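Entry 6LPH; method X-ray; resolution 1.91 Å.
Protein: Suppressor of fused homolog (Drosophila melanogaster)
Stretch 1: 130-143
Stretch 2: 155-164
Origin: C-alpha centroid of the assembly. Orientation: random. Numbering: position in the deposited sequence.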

ATOM      1  N   THR A 130       5.033  -8.176  -6.942  1.00 14.67           N
ATOM      2  CA  THR A 130       5.739  -7.866  -5.708  1.00 13.33           C
ATOM      3  C   THR A 130       6.349  -6.483  -5.768  1.00 14.12           C
ATOM      4  O   THR A 130       6.825  -5.967  -4.768  1.00 15.13           O
ATOM      5  CB  THR A 130       6.829  -8.910  -5.353  1.00 14.43           C
ATOM      6  OG1 THR A 130       7.717  -9.073  -6.473  1.00 16.22           O
ATOM      7  CG2 THR A 130       6.222 -10.275  -4.999  1.00 14.92           C
ATOM      8  N   TRP A 131       6.309  -5.852  -6.932  1.00 14.73           N
ATOM      9  CA  TRP A 131       6.842  -4.483  -7.033  1.00 15.48           C
ATOM     10  C   TRP A 131       6.257  -3.488  -6.024  1.00 15.08           C
ATOM     11  O   TRP A 131       6.980  -2.588  -5.596  1.00 15.96           O
ATOM     12  CB  TRP A 131       6.857  -3.960  -8.488  1.00 14.37           C
ATOM     13  CG  TRP A 131       5.472  -3.655  -9.040  1.00 14.55           C
ATOM     14  CD1 TRP A 131       4.713  -4.431  -9.909  1.00 14.09           C
ATOM     15  CD2 TRP A 131       4.632  -2.469  -8.750  1.00 14.59           C
ATOM     16  NE1 TRP A 131       3.509  -3.826 -10.175  1.00 14.86           N
ATOM     17  CE2 TRP A 131       3.393  -2.650  -9.510  1.00 14.50           C
ATOM     18  CE3 TRP A 131       4.780  -1.325  -7.956  1.00 14.70           C
ATOM     19  CZ2 TRP A 131       2.366  -1.703  -9.489  1.00 14.56           C
ATOM     20  CZ3 TRP A 131       3.738  -0.379  -7.941  1.00 14.40           C
ATOM     21  CH2 TRP A 131       2.555  -0.574  -8.667  1.00 14.63           C
ATOM     22  N   PRO A 132       4.971  -3.638  -5.605  1.00 14.07           N
ATOM     23  CA  PRO A 132       4.460  -2.667  -4.620  1.00 14.26           C
ATOM     24  C   PRO A 132       5.173  -2.718  -3.266  1.00 16.08           C
ATOM     25  O   PRO A 132       5.147  -1.732  -2.527  1.00 16.81           O
ATOM     26  CB  PRO A 132       2.961  -3.033  -4.516  1.00 12.38           C
ATOM     27  CG  PRO A 132       2.674  -3.560  -5.926  1.00 13.76           C
ATOM     28  CD  PRO A 132       3.861  -4.462  -6.117  1.00 13.84           C
ATOM     29  N   ALA A 133       5.817  -3.841  -2.951  1.00 16.30           N
ATOM     30  CA  ALA A 133       6.620  -3.949  -1.733  1.00 17.98           C
ATOM     31  C   ALA A 133       7.779  -2.945  -1.684  1.00 18.21           C
ATOM     32  O   ALA A 133       7.990  -2.346  -0.634  1.00 17.68           O
ATOM     33  CB  ALA A 133       7.126  -5.384  -1.524  1.00 18.56           C
ATOM     34  N   ASN A 134       8.521  -2.790  -2.794  1.00 19.43           N
ATOM     35  CA  ASN A 134       9.518  -1.711  -2.966  1.00 20.92           C
ATOM     36  C   ASN A 134       8.932  -0.346  -2.758  1.00 16.44           C
ATOM     37  O   ASN A 134       9.574   0.503  -2.163  1.00 16.49           O
ATOM     38  CB  ASN A 134      10.061  -1.650  -4.398  1.00 26.61           C
ATOM     39  CG  ASN A 134      10.987  -2.780  -4.730  1.00 32.27           C
ATOM     40  OD1 ASN A 134      11.132  -3.117  -5.906  1.00 38.69           O
ATOM     41  ND2 ASN A 134      11.622  -3.368  -3.725  1.00 31.91           N
ATOM     42  N   LEU A 135       7.744  -0.114  -3.323  1.00 14.52           N
ATOM     43  CA  LEU A 135       7.093   1.166  -3.222  1.00 13.36           C
ATOM     44  C   LEU A 135       6.804   1.467  -1.735  1.00 12.96           C
ATOM     45  O   LEU A 135       7.144   2.568  -1.244  1.00 12.10           O
ATOM     46  CB  LEU A 135       5.789   1.177  -4.045  1.00 12.90           C
ATOM     47  CG  LEU A 135       4.931   2.445  -3.844  1.00 13.09           C
ATOM     48  CD1 LEU A 135       5.629   3.689  -4.364  1.00 15.32           C
ATOM     49  CD2 LEU A 135       3.538   2.284  -4.468  1.00 15.50           C
ATOM     50  N   LEU A 136       6.212   0.496  -1.022  1.00 10.72           N
ATOM     51  CA  LEU A 136       5.918   0.706   0.390  1.00 11.99           C
ATOM     52  C   LEU A 136       7.180   0.845   1.233  1.00 11.89           C
ATOM     53  O   LEU A 136       7.187   1.659   2.139  1.00 12.22           O
ATOM     54  CB  LEU A 136       5.012  -0.402   0.979  1.00 12.88           C
ATOM     55  CG  LEU A 136       3.675  -0.628   0.240  1.00 13.71           C
ATOM     56  CD1 LEU A 136       2.809  -1.671   0.920  1.00 13.92           C
ATOM     57  CD2 LEU A 136       2.925   0.690   0.106  1.00 14.77           C
ATOM     58  N   GLN A 137       8.243   0.085   0.929  1.00 12.48           N
ATOM     59  CA  GLN A 137       9.510   0.266   1.666  1.00 14.20           C
ATOM     60  C   GLN A 137      10.031   1.687   1.492  1.00 14.90           C
ATOM     61  O   GLN A 137      10.464   2.310   2.468  1.00 15.41           O
ATOM     62  CB  GLN A 137      10.599  -0.719   1.262  1.00 14.45           C
ATOM     63  CG  GLN A 137      10.331  -2.165   1.583  1.00 16.16           C
ATOM     64  CD  GLN A 137      10.492  -2.506   3.063  1.00 14.84           C
ATOM     65  OE1 GLN A 137      10.732  -1.623   3.914  1.00 14.08           O
ATOM     66  NE2 GLN A 137      10.361  -3.808   3.378  1.00 12.82           N
ATOM     67  N   ALA A 138       9.961   2.190   0.259  1.00 15.05           N
ATOM     68  CA  ALA A 138      10.488   3.509  -0.080  1.00 14.81           C
ATOM     69  C   ALA A 138       9.640   4.601   0.607  1.00 13.79           C
ATOM     70  O   ALA A 138      10.183   5.593   1.113  1.00 13.52           O
ATOM     71  CB  ALA A 138      10.520   3.717  -1.598  1.00 14.94           C
ATOM     72  N   ILE A 139       8.320   4.425   0.627  1.00 12.60           N
ATOM     73  CA  ILE A 139       7.471   5.387   1.341  1.00 14.62           C
ATOM     74  C   ILE A 139       7.751   5.304   2.848  1.00 15.22           C
ATOM     75  O   ILE A 139       7.873   6.336   3.525  1.00 16.35           O
ATOM     76  CB  ILE A 139       5.956   5.232   1.023  1.00 14.02           C
ATOM     77  CG1 ILE A 139       5.684   5.522  -0.466  1.00 14.58           C
ATOM     78  CG2 ILE A 139       5.097   6.123   1.963  1.00 15.45           C
ATOM     79  CD1 ILE A 139       4.359   4.939  -0.945  1.00 16.06           C
ATOM     80  N   GLY A 140       7.877   4.081   3.356  1.00 12.39           N
ATOM     81  CA  GLY A 140       8.336   3.859   4.721  1.00 15.16           C
ATOM     82  C   GLY A 140       9.626   4.595   5.070  1.00 16.30           C
ATOM     83  O   GLY A 140       9.699   5.242   6.116  1.00 18.13           O
ATOM     84  N   ARG A 141      10.635   4.521   4.200  1.00 15.62           N
ATOM     85  CA  ARG A 141      11.912   5.228   4.448  1.00 18.22           C
ATOM     86  C   ARG A 141      11.707   6.727   4.482  1.00 19.32           C
ATOM     87  O   ARG A 141      12.270   7.416   5.320  1.00 22.96           O
ATOM     88  CB  ARG A 141      12.980   4.905   3.385  1.00 19.95           C
ATOM     89  CG  ARG A 141      13.870   3.722   3.721  1.00 22.84           C
ATOM     90  CD  ARG A 141      14.979   3.529   2.682  1.00 26.40           C
ATOM     91  NE  ARG A 141      14.417   3.209   1.364  1.00 26.71           N
ATOM     92  CZ  ARG A 141      14.104   1.980   0.957  1.00 23.17           C
ATOM     93  NH1 ARG A 141      14.323   0.947   1.751  1.00 28.58           N
ATOM     94  NH2 ARG A 141      13.569   1.777  -0.242  1.00 24.55           N
ATOM     95  N   TYR A 142      10.876   7.221   3.571  1.00 17.63           N
ATOM     96  CA  TYR A 142      10.596   8.635   3.465  1.00 18.64           C
ATOM     97  C   TYR A 142      10.008   9.119   4.819  1.00 20.61           C
ATOM     98  O   TYR A 142      10.491  10.100   5.408  1.00 19.90           O
ATOM     99  CB  TYR A 142       9.629   8.857   2.286  1.00 18.11           C
ATOM    100  CG  TYR A 142       9.049  10.244   2.213  1.00 21.44           C
ATOM    101  CD1 TYR A 142       9.886  11.363   2.112  1.00 25.56           C
ATOM    102  CD2 TYR A 142       7.675  10.448   2.241  1.00 26.15           C
ATOM    103  CE1 TYR A 142       9.360  12.643   2.027  1.00 29.04           C
ATOM    104  CE2 TYR A 142       7.135  11.738   2.155  1.00 28.59           C
ATOM    105  CZ  TYR A 142       7.988  12.818   2.057  1.00 29.98           C
ATOM    106  OH  TYR A 142       7.485  14.092   1.978  1.00 44.02           O
ATOM    107  N   CYS A 143       9.019   8.387   5.332  1.00 18.24           N
ATOM    108  CA  CYS A 143       8.414   8.731   6.628  1.00 21.80           C
ATOM    109  C   CYS A 143       9.411   8.682   7.801  1.00 24.23           C
ATOM    110  O   CYS A 143       9.427   9.600   8.639  1.00 26.27           O
ATOM    111  CB  CYS A 143       7.196   7.838   6.917  1.00 18.66           C
ATOM    112  SG  CYS A 143       5.840   8.183   5.783  1.00 21.60           S
TER
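Stretch 2, residues 155-164: NIPWRKSLDG

Stretch 2 runs along one side of the helix formed by stretch 1, in the opposite sense: its first residues lie near the C-terminal part, around Tyr142 and Ile139, and its last near Trp131. It is mostly irregular, with only Asn155 and Ile156 in extended strand conformation, and the contact is mainly one of side chains packed on the helix, with a few backbone atoms taking part. No hydrogen bond joins the two segments, and the 489 Å² buried between them is held largely by apolar packing.

Asn155 makes no contact with the helix. Ile156 directs its CA-to-CB bond toward it and reaches two residues, with CG2 4.1 Å from Tyr142 CE2 and CD1 4.2 Å from Ile139 CG2. Beyond Pro157 the chain leaves the extended conformation, and Trp158, whose CB points sideways, brings the end of its side chain back to the helix with chi1 in the t well. Trp158 has the largest covered area of any residue in the contact (95 Å²). Ile139 CG1 lies over one face of the six-membered ring of Trp158, 4.2 Å from the centroid in a CH-pi arrangement, while at the ring edge Ala138 CB approaches Trp158 CZ2 to 3.6 Å. Leu135 CD1 comes within 3.8 Å of Trp158 NE1.

Arg159, with positive phi, and the extended Lys160 stay clear of the helix; Lys160 NZ instead donates a hydrogen bond to Trp158 O (3.0 Å). A type I turn from Ser161 to Gly164, closed by Gly164 N to Ser161 O at 3.1 Å, then presents its two central residues to Trp131 and Leu135. Leu162 CB lies 4.1 Å from both Leu135 CD2 and Trp131 CZ3, and its carbonyl O is 3.3 Å from the same CZ3. Asp163 CB sits almost squarely over the six-membered ring of Trp131, 3.4 Å from the centroid. Gly164, at positive phi, ends the segment without touching the helix.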

ATOM      1  N   ASN A 155      -0.988  14.334   0.385  1.00 14.13           N
ATOM      2  CA  ASN A 155      -0.454  13.935  -0.920  1.00 15.74           C
ATOM      3  C   ASN A 155       1.037  13.675  -0.763  1.00 15.99           C
ATOM      4  O   ASN A 155       1.674  14.237   0.120  1.00 16.04           O
ATOM      5  CB  ASN A 155      -0.728  15.021  -1.990  1.00 16.47           C
ATOM      6  CG  ASN A 155      -0.024  16.348  -1.700  1.00 19.61           C
ATOM      7  OD1 ASN A 155      -0.594  17.275  -1.086  1.00 20.94           O
ATOM      8  ND2 ASN A 155       1.211  16.453  -2.140  1.00 18.46           N
ATOM      9  N   ILE A 156       1.595  12.847  -1.634  1.00 15.90           N
ATOM     10  CA  ILE A 156       3.021  12.639  -1.641  1.00 14.27           C
ATOM     11  C   ILE A 156       3.501  12.914  -3.072  1.00 14.91           C
ATOM     12  O   ILE A 156       3.175  12.140  -3.989  1.00 14.70           O
ATOM     13  CB  ILE A 156       3.427  11.211  -1.210  1.00 15.84           C
ATOM     14  CG1 ILE A 156       2.798  10.849   0.150  1.00 17.38           C
ATOM     15  CG2 ILE A 156       4.959  11.103  -1.220  1.00 15.73           C
ATOM     16  CD1 ILE A 156       2.942   9.392   0.585  1.00 19.20           C
ATOM     17  N   PRO A 157       4.259  14.010  -3.265  1.00 13.35           N
ATOM     18  CA  PRO A 157       4.728  14.339  -4.619  1.00 14.70           C
ATOM     19  C   PRO A 157       5.939  13.480  -4.960  1.00 15.41           C
ATOM     20  O   PRO A 157       7.081  13.965  -4.971  1.00 15.08           O
ATOM     21  CB  PRO A 157       5.095  15.822  -4.532  1.00 14.48           C
ATOM     22  CG  PRO A 157       5.389  16.082  -3.092  1.00 13.51           C
ATOM     23  CD  PRO A 157       4.639  15.042  -2.274  1.00 13.86           C
ATOM     24  N   TRP A 158       5.643  12.204  -5.224  1.00 13.70           N
ATOM     25  CA  TRP A 158       6.621  11.149  -5.519  1.00 14.93           C
ATOM     26  C   TRP A 158       7.410  11.409  -6.769  1.00 15.80           C
ATOM     27  O   TRP A 158       8.614  11.112  -6.845  1.00 15.30           O
ATOM     28  CB  TRP A 158       5.869   9.833  -5.663  1.00 14.53           C
ATOM     29  CG  TRP A 158       6.706   8.616  -5.372  1.00 13.94           C
ATOM     30  CD1 TRP A 158       6.963   7.545  -6.220  1.00 15.80           C
ATOM     31  CD2 TRP A 158       7.394   8.285  -4.124  1.00 15.81           C
ATOM     32  NE1 TRP A 158       7.728   6.596  -5.598  1.00 16.34           N
ATOM     33  CE2 TRP A 158       8.041   6.978  -4.349  1.00 16.63           C
ATOM     34  CE3 TRP A 158       7.537   8.910  -2.880  1.00 14.60           C
ATOM     35  CZ2 TRP A 158       8.806   6.347  -3.362  1.00 17.39           C
ATOM     36  CZ3 TRP A 158       8.310   8.261  -1.893  1.00 15.15           C
ATOM     37  CH2 TRP A 158       8.920   7.015  -2.126  1.00 15.20           C
ATOM     38  N   ARG A 159       6.729  11.968  -7.763  1.00 14.38           N
ATOM     39  CA  ARG A 159       7.345  12.349  -9.053  1.00 16.83           C
ATOM     40  C   ARG A 159       8.043  11.223  -9.808  1.00 17.75           C
ATOM     41  O   ARG A 159       9.085  11.450 -10.408  1.00 19.38           O
ATOM     42  CB  ARG A 159       8.334  13.540  -8.900  1.00 16.97           C
ATOM     43  CG  ARG A 159       7.725  14.786  -8.272  1.00 15.96           C
ATOM     44  CD  ARG A 159       6.569  15.315  -9.099  1.00 14.42           C
ATOM     45  NE  ARG A 159       6.136  16.604  -8.600  1.00 13.81           N
ATOM     46  CZ  ARG A 159       5.082  17.282  -9.044  1.00 13.37           C
ATOM     47  NH1 ARG A 159       4.288  16.774  -9.995  1.00 16.58           N
ATOM     48  NH2 ARG A 159       4.790  18.450  -8.487  1.00 15.26           N
ATOM     49  N   LYS A 160       7.506  10.007  -9.746  1.00 17.78           N
ATOM     50  CA  LYS A 160       7.995   8.911 -10.591  1.00 20.12           C
ATOM     51  C   LYS A 160       7.007   7.758 -10.574  1.00 17.02           C
ATOM     52  O   LYS A 160       6.279   7.556  -9.586  1.00 16.14           O
ATOM     53  CB  LYS A 160       9.405   8.449 -10.206  1.00 23.57           C
ATOM     54  CG  LYS A 160       9.559   8.096  -8.754  1.00 24.11           C
ATOM     55  CD  LYS A 160      10.991   8.252  -8.233  1.00 25.17           C
ATOM     56  CE  LYS A 160      11.038   7.897  -6.742  1.00 28.03           C
ATOM     57  NZ  LYS A 160      10.495   8.967  -5.817  1.00 24.97           N
ATOM     58  N   SER A 161       6.941   7.026 -11.679  1.00 16.64           N
ATOM     59  CA  SER A 161       5.982   5.946 -11.795  1.00 16.55           C
ATOM     60  C   SER A 161       6.128   5.019 -10.611  1.00 16.56           C
ATOM     61  O   SER A 161       7.238   4.664 -10.201  1.00 16.09           O
ATOM     62  CB  SER A 161       6.161   5.155 -13.117  1.00 18.65           C
ATOM     63  OG  SER A 161       7.457   4.608 -13.183  1.00 20.15           O
ATOM     64  N   LEU A 162       4.992   4.647 -10.039  1.00 18.31           N
ATOM     65  CA  LEU A 162       4.978   3.806  -8.843  1.00 19.08           C
ATOM     66  C   LEU A 162       5.616   2.431  -9.092  1.00 18.64           C
ATOM     67  O   LEU A 162       6.202   1.840  -8.195  1.00 20.53           O
ATOM     68  CB  LEU A 162       3.553   3.647  -8.345  1.00 16.59           C
ATOM     69  CG  LEU A 162       2.680   4.909  -8.237  1.00 19.49           C
ATOM     70  CD1 LEU A 162       1.396   4.489  -7.518  1.00 18.60           C
ATOM     71  CD2 LEU A 162       3.391   6.079  -7.530  1.00 18.36           C
ATOM     72  N   ASP A 163       5.506   1.941 -10.321  1.00 17.83           N
ATOM     73  CA  ASP A 163       6.022   0.630 -10.654  1.00 17.38           C
ATOM     74  C   ASP A 163       7.365   0.688 -11.371  1.00 19.66           C
ATOM     75  O   ASP A 163       7.871  -0.345 -11.819  1.00 21.68           O
ATOM     76  CB  ASP A 163       5.001  -0.146 -11.506  1.00 19.25           C
ATOM     77  CG  ASP A 163       4.620   0.582 -12.809  1.00 18.89           C
ATOM     78  OD1 ASP A 163       5.137   1.678 -13.126  1.00 16.99           O
ATOM     79  OD2 ASP A 163       3.763   0.037 -13.528  1.00 21.91           O
ATOM     80  N   GLY A 164       7.936   1.892 -11.487  1.00 20.20           N
ATOM     81  CA  GLY A 164       9.184   2.077 -12.219  1.00 19.56           C
ATOM     82  C   GLY A 164       9.090   1.914 -13.730  1.00 20.78           C
ATOM     83  O   GLY A 164      10.111   1.930 -14.422  1.00 22.91           O
TER